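Long-range contacts in endo-beta-1,4-mannanase (Alicyclobacillus acidocaldarius, PDB 4CD6), which probably hydrolyses internal beta-1,4-mannosidic linkages in mannans, using a TIM-barrel catalytic domain of glycoside hydrolase family 113: residues E31-M36 with I76-E81; T102-I107 with C150-A155; M279-P284 with G297-Y302. All blocks are in the same frame, centred on the assembly; numbering follows the deposited sequence.

Interaction 1: residues E31-M36 with I76-E81; sequences EARASM and IASMAE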
loop_
_atom_site.group_PDB
_atom_site.type_symbol
_atom_site.label_atom_id
_atom_site.label_comp_id
_atom_site.label_asym_id
_atom_site.label_seq_id
_atom_site.Cartn_x
_atom_site.Cartn_y
_atom_site.Cartn_z
ATOM N N GLU A 31 -1.672 6.173 21.509
ATOM C CA GLU A 31 -0.707 5.189 21.034
ATOM C C GLU A 31 -0.419 5.407 19.544
ATOM O O GLU A 31 0.718 5.317 19.118
ATOM C CB GLU A 31 -1.216 3.755 21.261
ATOM C CG GLU A 31 -1.341 3.328 22.731
ATOM C CD GLU A 31 -2.737 3.549 23.347
ATOM O OE1 GLU A 31 -3.344 4.639 23.194
ATOM O OE2 GLU A 31 -3.236 2.623 24.017
ATOM N N ALA A 32 -1.461 5.706 18.773
ATOM C CA ALA A 32 -1.314 5.906 17.335
ATOM C C ALA A 32 -0.544 7.196 17.065
ATOM O O ALA A 32 0.300 7.236 16.177
ATOM C CB ALA A 32 -2.677 5.961 16.665
ATOM N N ARG A 33 -0.846 8.243 17.837
ATOM C CA ARG A 33 -0.159 9.540 17.680
ATOM C C ARG A 33 1.325 9.371 17.971
ATOM O O ARG A 33 2.162 9.915 17.262
ATOM C CB ARG A 33 -0.770 10.658 18.557
ATOM C CG ARG A 33 -2.184 11.106 18.150
ATOM C CD ARG A 33 -2.497 12.626 18.353
ATOM N NE ARG A 33 -3.243 13.057 17.154
ATOM C CZ ARG A 33 -3.114 14.206 16.478
ATOM N NH1 ARG A 33 -2.262 15.148 16.861
ATOM N NH2 ARG A 33 -3.872 14.408 15.377
ATOM N N ALA A 34 1.648 8.616 19.007
ATOM C CA ALA A 34 3.033 8.343 19.367
ATOM C C ALA A 34 3.735 7.524 18.309
ATOM O O ALA A 34 4.910 7.736 18.036
ATOM C CB ALA A 34 3.107 7.611 20.722
ATOM N N SER A 35 3.015 6.574 17.728
ATOM C CA SER A 35 3.598 5.703 16.732
ATOM C C SER A 35 3.905 6.538 15.462
ATOM O O SER A 35 4.947 6.365 14.855
ATOM C CB SER A 35 2.684 4.528 16.419
ATOM O OG SER A 35 3.203 3.776 15.341
ATOM N N MET A 36 3.006 7.452 15.121
ATOM C CA MET A 36 3.206 8.314 13.953
ATOM C C MET A 36 4.383 9.258 14.173
ATOM O O MET A 36 5.185 9.465 13.264
ATOM C CB MET A 36 1.936 9.080 13.620
ATOM C CG MET A 36 2.036 10.055 12.443
ATOM S SD MET A 36 2.343 9.218 10.885
ATOM C CE MET A 36 0.657 8.742 10.483
ATOM N N ILE A 76 -9.194 9.633 10.225
ATOM C CA ILE A 76 -8.362 9.759 9.038
ATOM C C ILE A 76 -7.755 11.169 9.011
ATOM O O ILE A 76 -6.530 11.319 8.898
ATOM C CB ILE A 76 -9.126 9.405 7.727
ATOM C CG1 ILE A 76 -9.447 7.905 7.690
ATOM C CG2 ILE A 76 -8.304 9.780 6.493
ATOM C CD1 ILE A 76 -10.551 7.507 6.719
ATOM N N ALA A 77 -8.615 12.177 9.156
ATOM C CA ALA A 77 -8.237 13.593 9.122
ATOM C C ALA A 77 -7.235 13.918 10.213
ATOM O O ALA A 77 -6.293 14.689 9.992
ATOM C CB ALA A 77 -9.471 14.477 9.264
ATOM N N SER A 78 -7.438 13.321 11.384
ATOM C CA SER A 78 -6.551 13.523 12.517
ATOM C C SER A 78 -5.135 12.996 12.206
ATOM O O SER A 78 -4.154 13.693 12.424
ATOM C CB SER A 78 -7.136 12.858 13.773
ATOM O OG SER A 78 -6.149 12.682 14.764
ATOM N N MET A 79 -5.030 11.781 11.687
ATOM C CA MET A 79 -3.722 11.230 11.327
ATOM C C MET A 79 -3.079 11.986 10.167
ATOM O O MET A 79 -1.870 12.197 10.185
ATOM C CB MET A 79 -3.816 9.760 10.971
ATOM C CG MET A 79 -3.834 8.847 12.164
ATOM S SD MET A 79 -2.301 8.895 13.129
ATOM C CE MET A 79 -2.849 9.256 14.776
ATOM N N ALA A 80 -3.856 12.368 9.152
ATOM C CA ALA A 80 -3.296 13.148 8.035
ATOM C C ALA A 80 -2.741 14.492 8.508
ATOM O O ALA A 80 -1.675 14.940 8.062
ATOM C CB ALA A 80 -4.321 13.370 6.948
ATOM N N GLU A 81 -3.468 15.136 9.414
ATOM C CA GLU A 81 -3.089 16.450 9.924
ATOM C C GLU A 81 -1.772 16.327 10.715
ATOM O O GLU A 81 -0.856 17.139 10.574
ATOM C CB GLU A 81 -4.248 16.981 10.797
ATOM C CG GLU A 81 -3.975 18.236 11.592
ATOM C CD GLU A 81 -5.133 18.569 12.521
ATOM O OE1 GLU A 81 -6.234 18.885 12.002
ATOM O OE2 GLU A 81 -4.943 18.474 13.767
#

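Interaction 2: residues T102-I107 with C150-A155; sequences TWRGEI and CEMTTA. With IFM (5-hydroxymethyl-3,4-dihydroxypiperidine), chain B.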
loop_
_atom_site.group_PDB
_atom_site.type_symbol
_atom_site.label_atom_id
_atom_site.label_comp_id
_atom_site.label_asym_id
_atom_site.label_seq_id
_atom_site.Cartn_x
_atom_site.Cartn_y
_atom_site.Cartn_z
ATOM N N THR A 102 -10.305 -14.486 3.055
ATOM C CA THR A 102 -9.965 -14.658 1.646
ATOM C C THR A 102 -9.253 -13.398 1.140
ATOM O O THR A 102 -9.754 -12.293 1.322
ATOM C CB THR A 102 -11.212 -14.858 0.766
ATOM O OG1 THR A 102 -11.999 -15.934 1.282
ATOM C CG2 THR A 102 -10.808 -15.162 -0.684
ATOM N N TRP A 103 -8.099 -13.581 0.506
ATOM C CA TRP A 103 -7.403 -12.485 -0.198
ATOM C C TRP A 103 -8.301 -11.744 -1.196
ATOM O O TRP A 103 -8.984 -12.356 -2.021
ATOM C CB TRP A 103 -6.166 -13.052 -0.916
ATOM C CG TRP A 103 -5.336 -12.061 -1.680
ATOM C CD1 TRP A 103 -4.846 -10.873 -1.230
ATOM C CD2 TRP A 103 -4.868 -12.201 -3.030
ATOM N NE1 TRP A 103 -4.121 -10.253 -2.219
ATOM C CE2 TRP A 103 -4.104 -11.058 -3.326
ATOM C CE3 TRP A 103 -5.006 -13.192 -4.003
ATOM C CZ2 TRP A 103 -3.502 -10.868 -4.566
ATOM C CZ3 TRP A 103 -4.396 -13.008 -5.234
ATOM C CH2 TRP A 103 -3.672 -11.855 -5.508
ATOM N N ARG A 104 -8.259 -10.417 -1.142
ATOM C CA ARG A 104 -9.056 -9.596 -2.028
ATOM C C ARG A 104 -8.728 -9.779 -3.527
ATOM O O ARG A 104 -9.535 -9.458 -4.386
ATOM C CB ARG A 104 -8.916 -8.135 -1.621
ATOM C CG ARG A 104 -7.535 -7.533 -1.923
ATOM C CD ARG A 104 -7.425 -6.127 -1.370
ATOM N NE ARG A 104 -7.110 -6.142 0.062
ATOM C CZ ARG A 104 -5.901 -5.983 0.576
ATOM N NH1 ARG A 104 -4.843 -5.762 -0.208
ATOM N NH2 ARG A 104 -5.746 -6.008 1.885
ATOM N N GLY A 105 -7.538 -10.289 -3.835
ATOM C CA GLY A 105 -7.174 -10.574 -5.210
ATOM C C GLY A 105 -7.868 -11.769 -5.835
ATOM O O GLY A 105 -7.699 -12.037 -7.019
ATOM N N GLU A 106 -8.679 -12.460 -5.036
ATOM C CA GLU A 106 -9.419 -13.638 -5.456
ATOM C C GLU A 106 -10.948 -13.501 -5.365
ATOM O O GLU A 106 -11.665 -14.496 -5.439
ATOM C CB GLU A 106 -9.008 -14.826 -4.573
ATOM C CG GLU A 106 -7.728 -15.475 -5.001
ATOM C CD GLU A 106 -7.227 -16.483 -3.986
ATOM O OE1 GLU A 106 -7.796 -16.549 -2.889
ATOM O OE2 GLU A 106 -6.255 -17.198 -4.299
ATOM N N ILE A 107 -11.458 -12.291 -5.232
ATOM C CA ILE A 107 -12.896 -12.135 -5.199
ATOM C C ILE A 107 -13.447 -12.520 -6.584
ATOM O O ILE A 107 -12.779 -12.319 -7.592
ATOM C CB ILE A 107 -13.327 -10.732 -4.718
ATOM C CG1 ILE A 107 -12.964 -9.642 -5.708
ATOM C CG2 ILE A 107 -12.749 -10.451 -3.326
ATOM C CD1 ILE A 107 -13.396 -8.269 -5.244
ATOM N N CYS A 150 -5.721 -2.036 -4.621
ATOM C CA CYS A 150 -4.601 -2.790 -4.118
ATOM C C CYS A 150 -4.768 -4.283 -4.365
ATOM O O CYS A 150 -5.629 -4.932 -3.759
ATOM C CB CYS A 150 -4.465 -2.530 -2.617
ATOM S SG CYS A 150 -3.085 -3.363 -1.877
ATOM N N GLU A 151 -3.964 -4.830 -5.267
ATOM C CA GLU A 151 -3.870 -6.288 -5.458
ATOM C C GLU A 151 -5.158 -6.943 -5.963
ATOM O O GLU A 151 -5.447 -8.105 -5.655
ATOM C CB GLU A 151 -3.400 -6.962 -4.161
ATOM C CG GLU A 151 -2.002 -6.578 -3.724
ATOM C CD GLU A 151 -1.592 -7.130 -2.394
ATOM O OE1 GLU A 151 -2.267 -8.067 -1.901
ATOM O OE2 GLU A 151 -0.552 -6.640 -1.871
ATOM N N MET A 152 -5.939 -6.219 -6.746
ATOM C CA MET A 152 -7.256 -6.727 -7.158
ATOM C C MET A 152 -7.136 -7.542 -8.438
ATOM O O MET A 152 -7.723 -7.195 -9.445
ATOM C CB MET A 152 -8.272 -5.604 -7.314
ATOM C CG MET A 152 -8.369 -4.650 -6.123
ATOM S SD MET A 152 -8.853 -5.455 -4.610
ATOM C CE MET A 152 -10.602 -5.622 -5.004
ATOM N N THR A 153 -6.384 -8.641 -8.386
ATOM C CA THR A 153 -6.079 -9.398 -9.595
ATOM C C THR A 153 -7.288 -9.866 -10.394
ATOM O O THR A 153 -7.328 -9.659 -11.600
ATOM C CB THR A 153 -5.123 -10.550 -9.289
ATOM O OG1 THR A 153 -3.920 -9.977 -8.815
ATOM C CG2 THR A 153 -4.816 -11.358 -10.543
ATOM N N THR A 154 -8.293 -10.419 -9.724
ATOM C CA THR A 154 -9.482 -10.868 -10.434
ATOM C C THR A 154 -10.321 -9.735 -10.952
ATOM O O THR A 154 -11.063 -9.925 -11.914
ATOM C CB THR A 154 -10.359 -11.791 -9.579
ATOM O OG1 THR A 154 -10.579 -11.204 -8.289
ATOM C CG2 THR A 154 -9.666 -13.130 -9.422
ATOM N N ALA A 155 -10.215 -8.560 -10.326
ATOM C CA ALA A 155 -10.999 -7.411 -10.768
ATOM C C ALA A 155 -10.366 -6.745 -11.964
ATOM O O ALA A 155 -11.057 -6.099 -12.709
ATOM C CB ALA A 155 -11.227 -6.405 -9.648
HETATM O O4 IFM B . -0.769 -7.448 4.806
HETATM C C4 IFM B . -0.831 -7.815 3.414
HETATM C C3 IFM B . -1.826 -6.889 2.730
HETATM O O3 IFM B . -3.139 -7.229 3.196
HETATM C C2 IFM B . -1.762 -6.912 1.193
HETATM N N IFM B . -0.394 -7.086 0.697
HETATM C C1 IFM B . 0.518 -8.043 1.341
HETATM C C5 IFM B . 0.575 -7.705 2.821
HETATM C C6 IFM B . 1.637 -8.507 3.575
HETATM O O6 IFM B . 1.367 -9.915 3.636
HETATM O O HOH W 1 -9.717 -8.789 -7.198
#

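Interaction 3: residues M279-P284 with G297-Y302; sequences MLWEWP and GSYCIY. With IFM (5-hydroxymethyl-3,4-dihydroxypiperidine), chain B; BMA (beta-D-mannopyranose), chain C.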
loop_
_atom_site.group_PDB
_atom_site.type_symbol
_atom_site.label_atom_id
_atom_site.label_comp_id
_atom_site.label_asym_id
_atom_site.label_seq_id
_atom_site.Cartn_x
_atom_site.Cartn_y
_atom_site.Cartn_z
ATOM N N MET A 279 7.359 2.452 -0.895
ATOM C CA MET A 279 6.408 2.651 0.192
ATOM C C MET A 279 6.426 1.338 0.997
ATOM O O MET A 279 5.881 0.301 0.601
ATOM C CB MET A 279 5.027 2.968 -0.354
ATOM C CG MET A 279 4.102 3.578 0.659
ATOM S SD MET A 279 4.406 5.306 1.014
ATOM C CE MET A 279 3.899 6.092 -0.498
ATOM N N LEU A 280 7.134 1.389 2.101
ATOM C CA LEU A 280 7.394 0.186 2.866
ATOM C C LEU A 280 6.142 -0.315 3.576
ATOM O O LEU A 280 5.236 0.445 3.885
ATOM C CB LEU A 280 8.545 0.413 3.852
ATOM C CG LEU A 280 9.917 0.818 3.260
ATOM C CD1 LEU A 280 10.997 0.806 4.335
ATOM C CD2 LEU A 280 10.309 -0.046 2.097
ATOM N N TRP A 281 6.125 -1.630 3.795
ATOM C CA TRP A 281 5.038 -2.329 4.500
ATOM C C TRP A 281 5.708 -2.955 5.700
ATOM O O TRP A 281 6.606 -3.753 5.505
ATOM C CB TRP A 281 4.433 -3.428 3.632
ATOM C CG TRP A 281 3.168 -3.984 4.188
ATOM C CD1 TRP A 281 3.044 -5.086 5.008
ATOM C CD2 TRP A 281 1.845 -3.472 4.015
ATOM N NE1 TRP A 281 1.735 -5.278 5.336
ATOM C CE2 TRP A 281 0.979 -4.305 4.736
ATOM C CE3 TRP A 281 1.308 -2.389 3.309
ATOM C CZ2 TRP A 281 -0.390 -4.078 4.786
ATOM C CZ3 TRP A 281 -0.048 -2.173 3.345
ATOM C CH2 TRP A 281 -0.890 -3.015 4.076
ATOM N N GLU A 282 5.361 -2.605 6.937
ATOM C CA GLU A 282 4.354 -1.650 7.360
ATOM C C GLU A 282 4.716 -1.200 8.767
ATOM O O GLU A 282 5.670 -1.719 9.373
ATOM C CB GLU A 282 2.944 -2.285 7.358
ATOM C CG GLU A 282 2.833 -3.471 8.334
ATOM C CD GLU A 282 1.449 -4.051 8.470
ATOM O OE1 GLU A 282 0.471 -3.292 8.446
ATOM O OE2 GLU A 282 1.357 -5.278 8.668
ATOM N N TRP A 283 3.912 -0.290 9.301
ATOM C CA TRP A 283 4.122 0.299 10.636
ATOM C C TRP A 283 2.814 0.233 11.407
ATOM O O TRP A 283 1.804 0.682 10.924
ATOM C CB TRP A 283 4.548 1.753 10.461
ATOM C CG TRP A 283 5.222 2.422 11.653
ATOM C CD1 TRP A 283 4.612 3.058 12.684
ATOM C CD2 TRP A 283 6.630 2.572 11.864
ATOM N NE1 TRP A 283 5.552 3.580 13.553
ATOM C CE2 TRP A 283 6.801 3.279 13.074
ATOM C CE3 TRP A 283 7.767 2.144 11.164
ATOM C CZ2 TRP A 283 8.058 3.603 13.574
ATOM C CZ3 TRP A 283 9.022 2.454 11.683
ATOM C CH2 TRP A 283 9.154 3.190 12.867
ATOM N N PRO A 284 2.811 -0.351 12.624
ATOM C CA PRO A 284 1.554 -0.515 13.357
ATOM C C PRO A 284 1.057 0.744 14.054
ATOM O O PRO A 284 1.869 1.553 14.466
ATOM C CB PRO A 284 1.925 -1.548 14.417
ATOM C CG PRO A 284 3.371 -1.265 14.706
ATOM C CD PRO A 284 3.973 -0.771 13.402
ATOM N N GLY A 297 8.144 -10.619 15.182
ATOM C CA GLY A 297 8.154 -11.284 13.870
ATOM C C GLY A 297 7.405 -10.546 12.743
ATOM O O GLY A 297 7.240 -11.081 11.639
ATOM N N SER A 298 6.952 -9.323 13.016
ATOM C CA SER A 298 6.125 -8.584 12.060
ATOM C C SER A 298 6.940 -7.984 10.918
ATOM O O SER A 298 8.175 -8.108 10.868
ATOM C CB SER A 298 5.327 -7.480 12.755
ATOM O OG SER A 298 6.136 -6.351 13.021
ATOM N N TYR A 299 6.215 -7.366 9.993
ATOM C CA TYR A 299 6.811 -6.573 8.906
ATOM C C TYR A 299 7.507 -5.294 9.389
ATOM O O TYR A 299 8.296 -4.682 8.642
ATOM C CB TYR A 299 5.703 -6.196 7.912
ATOM C CG TYR A 299 5.297 -7.289 6.989
ATOM C CD1 TYR A 299 5.976 -7.512 5.807
ATOM C CD2 TYR A 299 4.175 -8.083 7.258
ATOM C CE1 TYR A 299 5.581 -8.522 4.929
ATOM C CE2 TYR A 299 3.776 -9.073 6.386
ATOM C CZ TYR A 299 4.481 -9.309 5.231
ATOM O OH TYR A 299 4.069 -10.334 4.381
ATOM N N CYS A 300 7.201 -4.836 10.591
ATOM C CA CYS A 300 7.794 -3.595 11.077
ATOM C C CYS A 300 9.328 -3.701 11.172
ATOM O O CYS A 300 9.871 -4.717 11.605
ATOM C CB CYS A 300 7.178 -3.156 12.413
ATOM S SG CYS A 300 7.604 -1.471 12.860
ATOM N N ILE A 301 10.022 -2.659 10.716
ATOM C CA ILE A 301 11.474 -2.638 10.788
ATOM C C ILE A 301 11.997 -1.985 12.074
ATOM O O ILE A 301 13.195 -2.039 12.334
ATOM C CB ILE A 301 12.123 -1.939 9.575
ATOM C CG1 ILE A 301 11.735 -0.457 9.482
ATOM C CG2 ILE A 301 11.780 -2.687 8.291
ATOM C CD1 ILE A 301 12.418 0.232 8.319
ATOM N N TYR A 302 11.111 -1.368 12.861
ATOM C CA TYR A 302 11.510 -0.548 14.030
ATOM C C TYR A 302 12.290 -1.361 15.047
ATOM O O TYR A 302 11.824 -2.414 15.477
ATOM C CB TYR A 302 10.253 0.005 14.712
ATOM C CG TYR A 302 10.462 0.969 15.881
ATOM C CD1 TYR A 302 11.123 2.188 15.702
ATOM C CD2 TYR A 302 9.946 0.675 17.153
ATOM C CE1 TYR A 302 11.278 3.079 16.747
ATOM C CE2 TYR A 302 10.102 1.557 18.219
ATOM C CZ TYR A 302 10.759 2.759 18.012
ATOM O OH TYR A 302 10.912 3.634 19.057
HETATM O O4 IFM B . -0.769 -7.448 4.806
HETATM C C4 IFM B . -0.831 -7.815 3.414
HETATM C C3 IFM B . -1.826 -6.889 2.730
HETATM O O3 IFM B . -3.139 -7.229 3.196
HETATM C C2 IFM B . -1.762 -6.912 1.193
HETATM N N IFM B . -0.394 -7.086 0.697
HETATM C C1 IFM B . 0.518 -8.043 1.341
HETATM C C5 IFM B . 0.575 -7.705 2.821
HETATM C C6 IFM B . 1.637 -8.507 3.575
HETATM O O6 IFM B . 1.367 -9.915 3.636
HETATM C C1 BMA C . -1.175 -8.226 5.928
HETATM C C2 BMA C . -0.580 -7.842 7.272
HETATM C C3 BMA C . -1.389 -8.589 8.328
HETATM C C4 BMA C . -2.869 -8.263 8.169
HETATM C C5 BMA C . -3.382 -8.457 6.731
HETATM C C6 BMA C . -4.855 -8.031 6.628
HETATM O O2 BMA C . -0.635 -6.412 7.489
HETATM O O3 BMA C . -0.984 -8.230 9.646
HETATM O O4 BMA C . -3.611 -9.122 9.029
HETATM O O5 BMA C . -2.521 -7.740 5.824
HETATM O O6 BMA C . -5.358 -8.126 5.284
HETATM O O HOH W 2 9.060 -4.863 6.102
HETATM O O HOH W 3 3.248 -6.455 10.289
HETATM O O HOH W 4 8.533 -1.507 8.454
#

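Interaction 1: residues E31-M36 with I76-E81
Arg33 and Met79 are the facing residues where helical segments 31-36 and 76-81 meet, their CA atoms 7.5 Å apart, and the two short axes run side by side in the same sense, approaching to 10.9 Å at a crossing angle of -29°. At this spacing the backbones stay apart and side chains bridge the groove. Met79 does most of the bridging. Its chain sets out beside its own backbone N and then bends at both following torsions, which swings the terminal methyl against helix 31-36. There CE meets Ala32 CB at 3.8 Å and the Arg33 CG methylene at 3.9 Å. Behind the methyl, Met79 SD lies 4.0 Å from Met36 CE, the two thioether chains running antiparallel past one another. Met36 reaches this place with CG anti to the backbone N (chi1 178°) and a chain that bends thereafter.

Nearer the surface, Arg33 bends twice on its way to helix 76-81. Its NH2 donates to Ser78 OG at 2.9 Å with an N-H...O angle of 163°, and the hydroxyl sits at the edge of the guanidinium, close to its plane. Glu81 OE2 is 4.5 Å from Arg33 NH2, too far for a salt bridge, although its charge may still favour the arginine there.

The contact joins two neighbouring helices, 30-40 and 73-85, in the outer layer of the barrel. Beneath them Met36 and Met79 rest on Leu49 of strand 46-55 and Phe18 of strand 13-18, while Trp27 also touches Met79.

Interaction 2: residues T102-I107 with C150-A155
Gly105 and Met152 bring the two loops together, their CA atoms only 4.3 Å apart where a short 3-10 turn at 104-105 lies against an inverse gamma turn centred on Met152. Such closeness suits a glycine: a CB here would run into Glu151 O and the Trp103 ring, whose face already lies beneath Gly105 N. Trp103 NE1 donates to Glu151 OE1 at 2.9 Å, nearly in the indole plane, with the carboxylate turned 52° from the ring. The other oxygen, Glu151 OE2, accepts from the IFM nitrogen at 2.6 Å and also bonds Ser201. A leucine in place of Trp103 has no N-H for OE1 and no ring face under Gly105 N, so the carboxylate would probably be freer to turn away from the inhibitor.

Arg104 crosses Met152 nearly at a right angle, its CD 3.6 Å from Met152 SD. NE bonds Val96 O, and NH2 is shared between Asn97 and IFM O3, the latter at 3.2 Å. NH1 and Glu151 OE1 make only a long salt bridge, the oxygen lying well out of the guanidinium plane. At the far end Thr154 grips the first loop twice: OG1 donates to an in-plane lone pair of Ile107 O at 2.6 Å, and the backbone N reaches Gly105 O at 3.2 Å.

The loops follow strands 89-98 and 145-150, with Trp123 of helix 120-140 touching both Ile107 and Met152, and Asn182 of strand 176-182 touching Trp103. Glu151, just past the fourth strand, stands near Glu231 on the seventh, consistent with the acid/base and nucleophile positions of related TIM-barrel glycosidases.

Interaction 3: residues M279-P284 with G297-Y302
Trp281 turns its five-membered ring edge-on to the face of Tyr299, a T-shaped pair with centroids 5.0 Å apart and planes at 86°. Both side chains also meet the inhibitor. IFM C5 lies over one face of the indole, 3.6 Å above its plane, and Tyr299 OH, which is bonded to Pro244 O, comes within 2.8 Å of IFM O6. Glu282 OE2 accepts from BMA O2 at 2.6 Å, while Trp281 NE1 gives the same hydroxyl a weak bond.

Behind this shell, Glu282 CB backs the other face of the indole. A water donates to Glu282 OE2 and accepts from Tyr299 N, linking the carboxylate to the backbone of segment 297-302. Further out, Cys300 SG sits over the face of Trp283, 4.4 Å from the centroid of its six-membered ring, and touches Pro284 CD at 3.7 Å. Trp283 CH2 then meets Tyr302 CD1 at 3.6 Å. An ST turn, in which Ser298 OG accepts from Cys300 N, shapes the loop.

The peptide between Trp281 and Glu282 is cis, as in many clan GH-A glycosidases at the end of the eighth strand, and IFM C5 over the indole face is consistent with a tryptophan sugar-binding platform.

In the fold
From the N terminus, interaction 1 joins the first two helices of the barrel around the intervening strand 46-55. Interaction 2 follows, closing a loop that holds helix 120-140 and strand 145-150 and so linking the ends of the third and fourth strands. Interaction 3 comes last, folding the loop after strand 275-283 back onto that strand. The three closures lie in series, neither nested nor crossing. Interactions 1 and 2 sit on opposite sides of the chain's centre, about 28 Å apart between centres. Interactions 1 and 3 meet directly: Ser35 bonds to Pro284 O and, weakly, to Trp283 NE1, tying the end of the eighth strand to the first helix. Interactions 2 and 3 share the inhibitor instead.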